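Local structure of thiosulfate reductase (Thermus thermophilus, 2VPZ) at residues A259-Y270 with L289-W300; L705-G713 with L749-R758. The protein probably reduces sulfur compounds such as polysulfide or thiosulfate, using a molybdenum atom, two molybdopterin guanine dinucleotides and a 4Fe-4S cluster. One frame throughout, in Å; residues are numbered along the deposited sequence.

Interaction 1 (A259-Y270 with L289-W300)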
loop_
_atom_site.group_PDB
_atom_site.type_symbol
_atom_site.label_atom_id
_atom_site.label_comp_id
_atom_site.label_asym_id
_atom_site.label_seq_id
_atom_site.Cartn_x
_atom_site.Cartn_y
_atom_site.Cartn_z
ATOM N N ALA A 259 10.786 -36.926 -16.275
ATOM C CA ALA A 259 10.681 -37.650 -14.987
ATOM C C ALA A 259 9.519 -37.121 -14.113
ATOM O O ALA A 259 8.885 -37.872 -13.362
ATOM C CB ALA A 259 12.013 -37.587 -14.183
ATOM N N LEU A 260 9.284 -35.805 -14.218
ATOM C CA LEU A 260 8.218 -35.085 -13.510
ATOM C C LEU A 260 6.874 -35.456 -14.232
ATOM O O LEU A 260 5.845 -35.710 -13.580
ATOM C CB LEU A 260 8.509 -33.560 -13.477
ATOM C CG LEU A 260 7.746 -32.487 -12.673
ATOM C CD1 LEU A 260 6.870 -31.636 -13.605
ATOM C CD2 LEU A 260 6.906 -33.131 -11.550
ATOM N N LEU A 261 6.872 -35.530 -15.558
ATOM C CA LEU A 261 5.657 -35.931 -16.285
ATOM C C LEU A 261 5.295 -37.426 -15.992
ATOM O O LEU A 261 4.143 -37.723 -15.697
ATOM C CB LEU A 261 5.779 -35.644 -17.799
ATOM C CG LEU A 261 5.705 -34.140 -18.156
ATOM C CD1 LEU A 261 6.373 -33.858 -19.518
ATOM C CD2 LEU A 261 4.242 -33.659 -18.137
ATOM N N LEU A 262 6.262 -38.345 -16.043
ATOM C CA LEU A 262 6.006 -39.773 -15.730
ATOM C C LEU A 262 5.449 -39.991 -14.291
ATOM O O LEU A 262 4.546 -40.815 -14.087
ATOM C CB LEU A 262 7.272 -40.647 -15.925
ATOM C CG LEU A 262 7.835 -40.785 -17.349
ATOM C CD1 LEU A 262 9.170 -41.530 -17.322
ATOM C CD2 LEU A 262 6.831 -41.506 -18.264
ATOM N N ALA A 263 5.986 -39.259 -13.311
ATOM C CA ALA A 263 5.547 -39.346 -11.902
ATOM C C ALA A 263 4.140 -38.741 -11.674
ATOM O O ALA A 263 3.460 -39.076 -10.701
ATOM C CB ALA A 263 6.589 -38.690 -10.933
ATOM N N TRP A 264 3.713 -37.837 -12.547
ATOM C CA TRP A 264 2.366 -37.281 -12.460
ATOM C C TRP A 264 1.416 -38.314 -13.104
ATOM O O TRP A 264 0.291 -38.513 -12.634
ATOM C CB TRP A 264 2.237 -35.922 -13.166
ATOM C CG TRP A 264 2.701 -34.716 -12.360
ATOM C CD1 TRP A 264 2.925 -34.654 -11.004
ATOM C CD2 TRP A 264 2.989 -33.401 -12.866
ATOM N NE1 TRP A 264 3.337 -33.390 -10.651
ATOM C CE2 TRP A 264 3.383 -32.601 -11.768
ATOM C CE3 TRP A 264 2.949 -32.823 -14.144
ATOM C CZ2 TRP A 264 3.741 -31.239 -11.911
ATOM C CZ3 TRP A 264 3.301 -31.472 -14.297
ATOM C CH2 TRP A 264 3.694 -30.697 -13.179
ATOM N N ILE A 265 1.863 -38.956 -14.182
ATOM C CA ILE A 265 1.085 -40.001 -14.883
ATOM C C ILE A 265 0.836 -41.102 -13.820
ATOM O O ILE A 265 -0.287 -41.580 -13.642
ATOM C CB ILE A 265 1.867 -40.604 -16.156
ATOM C CG1 ILE A 265 1.651 -39.734 -17.410
ATOM C CG2 ILE A 265 1.411 -42.058 -16.407
ATOM C CD1 ILE A 265 2.715 -39.953 -18.531
ATOM N N HIS A 266 1.895 -41.476 -13.110
ATOM C CA HIS A 266 1.817 -42.453 -12.016
ATOM C C HIS A 266 0.798 -42.040 -10.918
ATOM O O HIS A 266 0.003 -42.869 -10.476
ATOM C CB HIS A 266 3.202 -42.681 -11.335
ATOM C CG HIS A 266 3.196 -43.547 -10.121
ATOM N ND1 HIS A 266 3.913 -44.715 -10.042
ATOM C CD2 HIS A 266 2.583 -43.414 -8.946
ATOM C CE1 HIS A 266 3.727 -45.275 -8.868
ATOM N NE2 HIS A 266 2.918 -44.496 -8.181
ATOM N N VAL A 267 0.814 -40.784 -10.460
ATOM C CA VAL A 267 -0.127 -40.371 -9.407
ATOM C C VAL A 267 -1.620 -40.390 -9.842
ATOM O O VAL A 267 -2.475 -40.796 -9.069
ATOM C CB VAL A 267 0.232 -38.964 -8.751
ATOM C CG1 VAL A 267 -0.830 -38.574 -7.694
ATOM C CG2 VAL A 267 1.630 -39.023 -8.094
ATOM N N LEU A 268 -1.930 -39.995 -11.077
ATOM C CA LEU A 268 -3.313 -40.016 -11.592
ATOM C C LEU A 268 -3.819 -41.461 -11.867
ATOM O O LEU A 268 -5.023 -41.739 -11.759
ATOM C CB LEU A 268 -3.469 -39.137 -12.860
ATOM C CG LEU A 268 -2.946 -37.684 -12.876
ATOM C CD1 LEU A 268 -2.876 -37.147 -14.327
ATOM C CD2 LEU A 268 -3.825 -36.783 -11.986
ATOM N N ILE A 269 -2.923 -42.374 -12.242
ATOM C CA ILE A 269 -3.302 -43.767 -12.483
ATOM C C ILE A 269 -3.376 -44.554 -11.144
ATOM O O ILE A 269 -4.411 -45.143 -10.825
ATOM C CB ILE A 269 -2.293 -44.509 -13.506
ATOM C CG1 ILE A 269 -2.556 -44.069 -14.948
ATOM C CG2 ILE A 269 -2.441 -46.047 -13.384
ATOM C CD1 ILE A 269 -1.475 -44.495 -15.979
ATOM N N TYR A 270 -2.316 -44.506 -10.338
ATOM C CA TYR A 270 -2.246 -45.222 -9.052
ATOM C C TYR A 270 -3.039 -44.705 -7.843
ATOM O O TYR A 270 -3.303 -45.450 -6.905
ATOM C CB TYR A 270 -0.791 -45.490 -8.641
ATOM C CG TYR A 270 -0.136 -46.614 -9.416
ATOM C CD1 TYR A 270 0.100 -46.488 -10.789
ATOM C CD2 TYR A 270 0.228 -47.816 -8.792
ATOM C CE1 TYR A 270 0.679 -47.525 -11.536
ATOM C CE2 TYR A 270 0.811 -48.867 -9.527
ATOM C CZ TYR A 270 1.033 -48.713 -10.901
ATOM O OH TYR A 270 1.596 -49.726 -11.640
ATOM N N LEU A 289 0.411 -48.529 -20.437
ATOM C CA LEU A 289 0.825 -47.305 -19.717
ATOM C C LEU A 289 0.883 -47.441 -18.170
ATOM O O LEU A 289 1.810 -46.956 -17.523
ATOM C CB LEU A 289 -0.076 -46.093 -20.086
ATOM C CG LEU A 289 0.452 -44.668 -20.365
ATOM C CD1 LEU A 289 -0.474 -43.602 -19.727
ATOM C CD2 LEU A 289 1.892 -44.498 -19.836
ATOM N N LYS A 290 -0.123 -48.085 -17.588
ATOM C CA LYS A 290 -0.192 -48.297 -16.135
ATOM C C LYS A 290 0.976 -49.162 -15.624
ATOM O O LYS A 290 1.620 -48.828 -14.621
ATOM C CB LYS A 290 -1.534 -48.929 -15.712
ATOM C CG LYS A 290 -1.639 -49.359 -14.243
ATOM C CD LYS A 290 -2.964 -50.078 -13.992
ATOM C CE LYS A 290 -2.999 -50.820 -12.652
ATOM N NZ LYS A 290 -4.137 -50.403 -11.768
ATOM N N ALA A 291 1.247 -50.261 -16.323
ATOM C CA ALA A 291 2.342 -51.195 -15.996
ATOM C C ALA A 291 3.761 -50.594 -16.228
ATOM O O ALA A 291 4.687 -50.839 -15.444
ATOM C CB ALA A 291 2.171 -52.533 -16.781
ATOM N N HIS A 292 3.913 -49.820 -17.300
ATOM C CA HIS A 292 5.163 -49.108 -17.664
ATOM C C HIS A 292 5.595 -48.169 -16.530
ATOM O O HIS A 292 6.755 -48.124 -16.109
ATOM C CB HIS A 292 4.935 -48.195 -18.933
ATOM C CG HIS A 292 6.151 -47.511 -19.477
ATOM N ND1 HIS A 292 6.386 -46.169 -19.341
ATOM C CD2 HIS A 292 7.173 -47.988 -20.197
ATOM C CE1 HIS A 292 7.508 -45.852 -19.948
ATOM N NE2 HIS A 292 8.008 -46.947 -20.479
ATOM N N VAL A 293 4.619 -47.426 -16.037
ATOM C CA VAL A 293 4.765 -46.402 -15.018
ATOM C C VAL A 293 4.739 -46.833 -13.527
ATOM O O VAL A 293 4.654 -45.994 -12.613
ATOM C CB VAL A 293 3.653 -45.320 -15.302
ATOM C CG1 VAL A 293 2.898 -44.956 -14.023
ATOM C CG2 VAL A 293 4.260 -44.099 -16.004
ATOM N N LYS A 294 4.851 -48.136 -13.292
ATOM C CA LYS A 294 4.801 -48.735 -11.953
ATOM C C LYS A 294 5.779 -48.194 -10.871
ATOM O O LYS A 294 5.375 -47.827 -9.754
ATOM C CB LYS A 294 4.957 -50.266 -12.065
ATOM C CG LYS A 294 4.822 -51.051 -10.755
ATOM C CD LYS A 294 5.597 -52.370 -10.797
ATOM C CE LYS A 294 5.018 -53.413 -9.831
ATOM N NZ LYS A 294 5.035 -52.969 -8.396
ATOM N N ASP A 295 7.059 -48.131 -11.222
ATOM C CA ASP A 295 8.133 -47.658 -10.343
ATOM C C ASP A 295 8.467 -46.147 -10.416
ATOM O O ASP A 295 9.236 -45.643 -9.588
ATOM C CB ASP A 295 9.429 -48.474 -10.592
ATOM C CG ASP A 295 9.294 -49.972 -10.249
ATOM O OD1 ASP A 295 9.092 -50.294 -9.056
ATOM O OD2 ASP A 295 9.407 -50.804 -11.184
ATOM N N PHE A 296 7.922 -45.422 -11.392
ATOM C CA PHE A 296 8.188 -43.979 -11.499
ATOM C C PHE A 296 7.313 -43.218 -10.492
ATOM O O PHE A 296 6.263 -42.669 -10.829
ATOM C CB PHE A 296 7.929 -43.459 -12.922
ATOM C CG PHE A 296 8.658 -44.225 -14.000
ATOM C CD1 PHE A 296 7.979 -44.641 -15.155
ATOM C CD2 PHE A 296 10.010 -44.541 -13.863
ATOM C CE1 PHE A 296 8.637 -45.364 -16.167
ATOM C CE2 PHE A 296 10.694 -45.268 -14.865
ATOM C CZ PHE A 296 10.000 -45.683 -16.022
ATOM N N THR A 297 7.760 -43.189 -9.248
ATOM C CA THR A 297 7.056 -42.551 -8.135
ATOM C C THR A 297 7.539 -41.132 -7.778
ATOM O O THR A 297 8.630 -40.718 -8.212
ATOM C CB THR A 297 7.209 -43.446 -6.845
ATOM O OG1 THR A 297 7.131 -42.651 -5.668
ATOM C CG2 THR A 297 8.559 -44.202 -6.877
ATOM N N PRO A 298 6.693 -40.325 -7.067
ATOM C CA PRO A 298 7.142 -38.977 -6.702
ATOM C C PRO A 298 8.525 -39.015 -5.956
ATOM O O PRO A 298 9.249 -38.021 -5.955
ATOM C CB PRO A 298 6.030 -38.470 -5.794
ATOM C CG PRO A 298 4.764 -39.084 -6.389
ATOM C CD PRO A 298 5.220 -40.398 -7.063
ATOM N N GLU A 299 8.882 -40.129 -5.299
ATOM C CA GLU A 299 10.192 -40.204 -4.611
ATOM C C GLU A 299 11.313 -40.512 -5.643
ATOM O O GLU A 299 12.437 -40.019 -5.506
ATOM C CB GLU A 299 10.222 -41.205 -3.430
ATOM C CG GLU A 299 8.866 -41.738 -2.895
ATOM C CD GLU A 299 8.010 -40.706 -2.135
ATOM O OE1 GLU A 299 8.513 -40.080 -1.170
ATOM O OE2 GLU A 299 6.828 -40.552 -2.501
ATOM N N TRP A 300 11.018 -41.315 -6.663
ATOM C CA TRP A 300 11.998 -41.587 -7.744
ATOM C C TRP A 300 12.252 -40.252 -8.534
ATOM O O TRP A 300 13.402 -39.936 -8.874
ATOM C CB TRP A 300 11.461 -42.672 -8.706
ATOM C CG TRP A 300 12.184 -42.742 -10.069
ATOM C CD1 TRP A 300 13.343 -43.408 -10.359
ATOM C CD2 TRP A 300 11.775 -42.102 -11.302
ATOM N NE1 TRP A 300 13.673 -43.227 -11.687
ATOM C CE2 TRP A 300 12.728 -42.438 -12.290
ATOM C CE3 TRP A 300 10.684 -41.292 -11.665
ATOM C CZ2 TRP A 300 12.640 -41.972 -13.631
ATOM C CZ3 TRP A 300 10.589 -40.822 -13.004
ATOM C CH2 TRP A 300 11.565 -41.178 -13.964
#

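Interaction 2 (L705-G713 with L749-R758)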
loop_
_atom_site.group_PDB
_atom_site.type_symbol
_atom_site.label_atom_id
_atom_site.label_comp_id
_atom_site.label_asym_id
_atom_site.label_seq_id
_atom_site.Cartn_x
_atom_site.Cartn_y
_atom_site.Cartn_z
ATOM N N LEU A 705 26.679 -3.750 -42.989
ATOM C CA LEU A 705 25.722 -3.000 -43.790
ATOM C C LEU A 705 24.386 -2.742 -43.066
ATOM O O LEU A 705 23.682 -1.801 -43.414
ATOM C CB LEU A 705 25.568 -3.634 -45.187
ATOM C CG LEU A 705 26.845 -3.582 -46.078
ATOM C CD1 LEU A 705 26.620 -4.363 -47.390
ATOM C CD2 LEU A 705 27.254 -2.122 -46.374
ATOM N N MET A 706 24.031 -3.596 -42.096
ATOM C CA MET A 706 22.832 -3.340 -41.236
ATOM C C MET A 706 23.569 -2.502 -40.124
ATOM O O MET A 706 24.060 -3.032 -39.128
ATOM C CB MET A 706 22.189 -4.630 -40.662
ATOM C CG MET A 706 21.353 -5.508 -41.645
ATOM S SD MET A 706 20.817 -7.113 -40.925
ATOM C CE MET A 706 19.403 -6.635 -39.910
ATOM N N ARG A 707 23.634 -1.184 -40.330
ATOM C CA ARG A 707 24.360 -0.288 -39.454
ATOM C C ARG A 707 23.984 -0.198 -37.947
ATOM O O ARG A 707 24.881 0.015 -37.116
ATOM C CB ARG A 707 24.514 1.108 -40.147
ATOM C CG ARG A 707 25.309 1.033 -41.510
ATOM C CD ARG A 707 25.935 2.382 -41.956
ATOM N NE ARG A 707 26.939 2.900 -41.009
ATOM C CZ ARG A 707 27.152 4.191 -40.733
ATOM N NH1 ARG A 707 26.434 5.134 -41.329
ATOM N NH2 ARG A 707 28.068 4.535 -39.832
ATOM N N LEU A 708 22.728 -0.370 -37.546
ATOM C CA LEU A 708 22.434 -0.404 -36.093
ATOM C C LEU A 708 22.299 -1.776 -35.421
ATOM O O LEU A 708 21.970 -1.820 -34.241
ATOM C CB LEU A 708 21.231 0.493 -35.646
ATOM C CG LEU A 708 20.139 0.915 -36.603
ATOM C CD1 LEU A 708 18.979 1.623 -35.850
ATOM C CD2 LEU A 708 20.744 1.842 -37.685
ATOM N N ALA A 709 22.493 -2.886 -36.123
ATOM C CA ALA A 709 22.429 -4.214 -35.493
ATOM C C ALA A 709 23.845 -4.799 -35.357
ATOM O O ALA A 709 24.111 -5.673 -34.503
ATOM C CB ALA A 709 21.512 -5.203 -36.291
ATOM N N HIS A 710 24.737 -4.264 -36.192
ATOM C CA HIS A 710 26.173 -4.634 -36.238
ATOM C C HIS A 710 26.998 -4.346 -34.978
ATOM O O HIS A 710 27.154 -3.192 -34.568
ATOM C CB HIS A 710 26.981 -3.991 -37.412
ATOM C CG HIS A 710 28.389 -4.451 -37.522
ATOM N ND1 HIS A 710 28.711 -5.721 -37.886
ATOM C CD2 HIS A 710 29.547 -3.851 -37.228
ATOM C CE1 HIS A 710 30.011 -5.900 -37.813
ATOM N NE2 HIS A 710 30.550 -4.767 -37.415
ATOM N N GLY A 711 27.521 -5.435 -34.391
ATOM C CA GLY A 711 28.356 -5.437 -33.193
ATOM C C GLY A 711 27.734 -5.427 -31.797
ATOM O O GLY A 711 28.431 -5.232 -30.783
ATOM N N ARG A 712 26.434 -5.674 -31.706
ATOM C CA ARG A 712 25.696 -5.608 -30.431
ATOM C C ARG A 712 25.212 -6.948 -29.804
ATOM O O ARG A 712 24.601 -7.772 -30.492
ATOM C CB ARG A 712 24.508 -4.601 -30.634
ATOM C CG ARG A 712 24.900 -3.430 -31.600
ATOM C CD ARG A 712 23.876 -2.259 -31.760
ATOM N NE ARG A 712 24.044 -1.198 -30.762
ATOM C CZ ARG A 712 24.482 0.040 -30.962
ATOM N NH1 ARG A 712 24.831 0.461 -32.164
ATOM N NH2 ARG A 712 24.574 0.874 -29.934
ATOM N N GLY A 713 25.546 -7.173 -28.530
ATOM C CA GLY A 713 25.199 -8.393 -27.812
ATOM C C GLY A 713 25.965 -9.654 -28.208
ATOM O O GLY A 713 26.889 -9.585 -29.013
ATOM N N LEU A 749 30.846 1.590 -29.281
ATOM C CA LEU A 749 29.964 1.451 -30.434
ATOM C C LEU A 749 29.413 2.775 -30.910
ATOM O O LEU A 749 29.454 3.757 -30.157
ATOM C CB LEU A 749 28.786 0.554 -30.042
ATOM C CG LEU A 749 29.031 -0.911 -29.705
ATOM C CD1 LEU A 749 28.004 -1.414 -28.661
ATOM C CD2 LEU A 749 28.989 -1.720 -31.013
ATOM N N PRO A 750 28.866 2.830 -32.143
ATOM C CA PRO A 750 28.342 4.133 -32.547
ATOM C C PRO A 750 27.090 4.520 -31.731
ATOM O O PRO A 750 26.517 3.704 -30.987
ATOM C CB PRO A 750 28.022 3.971 -34.035
ATOM C CG PRO A 750 28.691 2.646 -34.454
ATOM C CD PRO A 750 28.676 1.825 -33.191
ATOM N N SER A 751 26.668 5.769 -31.863
ATOM C CA SER A 751 25.475 6.214 -31.171
ATOM C C SER A 751 24.247 5.727 -31.961
ATOM O O SER A 751 24.155 5.971 -33.169
ATOM C CB SER A 751 25.459 7.740 -31.053
ATOM O OG SER A 751 24.141 8.224 -30.928
ATOM N N LEU A 752 23.335 5.020 -31.295
ATOM C CA LEU A 752 22.099 4.522 -31.914
ATOM C C LEU A 752 21.140 5.629 -32.363
ATOM O O LEU A 752 20.462 5.473 -33.383
ATOM C CB LEU A 752 21.320 3.593 -30.982
ATOM C CG LEU A 752 21.473 2.093 -31.158
ATOM C CD1 LEU A 752 20.624 1.393 -30.096
ATOM C CD2 LEU A 752 21.042 1.668 -32.569
ATOM N N THR A 753 21.046 6.713 -31.596
ATOM C CA THR A 753 20.173 7.856 -31.936
ATOM C C THR A 753 20.705 8.534 -33.222
ATOM O O THR A 753 19.927 8.875 -34.123
ATOM C CB THR A 753 20.062 8.895 -30.745
ATOM O OG1 THR A 753 19.447 8.282 -29.618
ATOM C CG2 THR A 753 19.237 10.128 -31.140
ATOM N N GLY A 754 22.025 8.703 -33.310
ATOM C CA GLY A 754 22.657 9.266 -34.492
ATOM C C GLY A 754 22.244 8.480 -35.732
ATOM O O GLY A 754 21.709 9.047 -36.687
ATOM N N LEU A 755 22.483 7.169 -35.727
ATOM C CA LEU A 755 22.073 6.268 -36.822
ATOM C C LEU A 755 20.528 6.290 -37.046
ATOM O O LEU A 755 20.065 6.471 -38.177
ATOM C CB LEU A 755 22.533 4.826 -36.546
ATOM C CG LEU A 755 24.045 4.579 -36.592
ATOM C CD1 LEU A 755 24.410 3.218 -35.952
ATOM C CD2 LEU A 755 24.514 4.657 -38.051
ATOM N N ALA A 756 19.734 6.116 -35.991
ATOM C CA ALA A 756 18.268 6.161 -36.115
ATOM C C ALA A 756 17.768 7.457 -36.769
ATOM O O ALA A 756 16.695 7.481 -37.370
ATOM C CB ALA A 756 17.571 5.982 -34.735
ATOM N N LYS A 757 18.534 8.537 -36.661
ATOM C CA LYS A 757 18.115 9.811 -37.267
ATOM C C LYS A 757 18.376 10.001 -38.763
ATOM O O LYS A 757 17.944 11.020 -39.302
ATOM C CB LYS A 757 18.701 11.024 -36.542
ATOM C CG LYS A 757 18.063 11.389 -35.227
ATOM C CD LYS A 757 18.910 12.436 -34.529
ATOM C CE LYS A 757 18.530 12.581 -33.070
ATOM N NZ LYS A 757 17.523 13.662 -32.813
ATOM N N ARG A 758 19.091 9.075 -39.416
ATOM C CA ARG A 758 19.338 9.161 -40.859
ATOM C C ARG A 758 17.961 9.226 -41.523
ATOM O O ARG A 758 17.137 8.348 -41.272
ATOM C CB ARG A 758 20.073 7.926 -41.397
ATOM C CG ARG A 758 21.523 7.799 -41.018
ATOM C CD ARG A 758 21.736 6.400 -40.470
ATOM N NE ARG A 758 22.025 5.417 -41.501
ATOM C CZ ARG A 758 21.639 4.145 -41.530
ATOM N NH1 ARG A 758 20.894 3.613 -40.570
ATOM N NH2 ARG A 758 22.054 3.386 -42.531
#

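Interaction 1 (A259-Y270 with L289-W300)
Ala259 lays its CB against the six-membered ring of the Trp300 indole, 3.6 Å from CH2, and its carbonyl O also approaches CZ3. One turn on, Leu262 runs alongside Phe296 and sets CD1 over the face of its ring, a CH-pi contact of 4.1 Å to the centroid. The neighbouring Ala263 comes close to the backbone instead: its CA sends a C-H toward Phe296 O, while CB touches Thr297 O at 4.0 Å, beside the start of helix 298-305. Ile265 presses CG2 on Val293 CG2 at 3.5 Å and reaches Leu289 CD1 with the same methyl.

His266 is the main polar link. With CG anti to the backbone N (chi1 174°), the imidazole stretches out to the turn where helix 287-292 has just ended, and ND1 donates to Val293 O over 3.0 Å, the acceptor lying 19° out of the imidazole plane. Lys294 O lies at the ring edge near CE1, and the CA of Thr297 and the Tyr270 ring cover opposite faces, which should restrict rotation of the imidazole. Val267 CG2 rests on Pro298 CG at 3.6 Å. Ile269 divides its branches, CG2 packing on Lys290 CG and CD1 on Leu289. At the surface, Tyr270 OH donates to Lys290 O across 3.1 Å, coming from above the carbonyl plane, and its oxygen also touches the CB of Lys294.

On the second segment, Phe296 centres an inverse gamma turn and Thr297 OG1 caps helix 298-305 by accepting from Glu299 N. Helix 341-354 packs on Leu261, Ile265 and Ile269. The arrangement is that of helix 257-270 packed against two short helices, 287-292 and 298-305, and the loop that joins them, within the molybdopterin oxidoreductase family region.

Interaction 2 (L705-G713 with L749-R758)
A short helix near the C-terminus, 752-756, packs here with its flanking residues on the loop that follows strand 692-696, and Leu708 carries the centre of the contact. Its CB lies 3.3 Å from Leu752 CD2, the two side chains crossing at about a right angle, while its CD2 slides past Leu755 to meet CB at 3.7 Å. Leu755 also sends CD1 to Arg707 O and places CD2 over the centre of the Arg707 guanidinium, 3.8 Å from CZ.

Arg712, its chain bent at chi3 (88°), slots its guanidinium between two leucines: Leu752 CG covers one face, 3.5 Å from NH2, and Leu749 the opposite one. Pro750 O sits at the edge of this group, 3.6 Å from NH2. Leu749 CD2 meanwhile rests on Gly711 O, within the type II turn from Ala709 to Arg712.

Arg758 passes its NH1 close to Leu708 CD2. Its guanidinium stands 80° to that of Arg707, and Asp93, in a salt bridge with Arg758 NH2, probably eases the proximity of the two charges. Ser751 OG caps the helix, accepting from Gly754 N; another protein chain of the assembly packs on Thr753, Ala756 and Lys757. The arrangement is that of an N-capped C-terminal helix laid over a loop of the molybdopterin dinucleotide-binding domain, with apolar and arginine side chains interleaved.

In the fold
Both segments of interaction 1 precede those of interaction 2 in the sequence, and the two contacts lie on opposite sides of the chain's centre, with centres 53 Å apart and nearest atoms about 32 Å apart. Helices 257-270, 287-292 and 298-305 build the first, in the molybdopterin oxidoreductase family region. The second joins the loop between strands 692-696 and 724-725, in the dinucleotide-binding region, to helix 752-756 beyond strand 738-744. Neither lines the cofactor or cluster site: the side chains of Ala259 and Leu708 are about 11 and 14 Å from a bound MGD. They thus represent separate peripheral parts of the fold, of which interaction 2 also borders another protein chain.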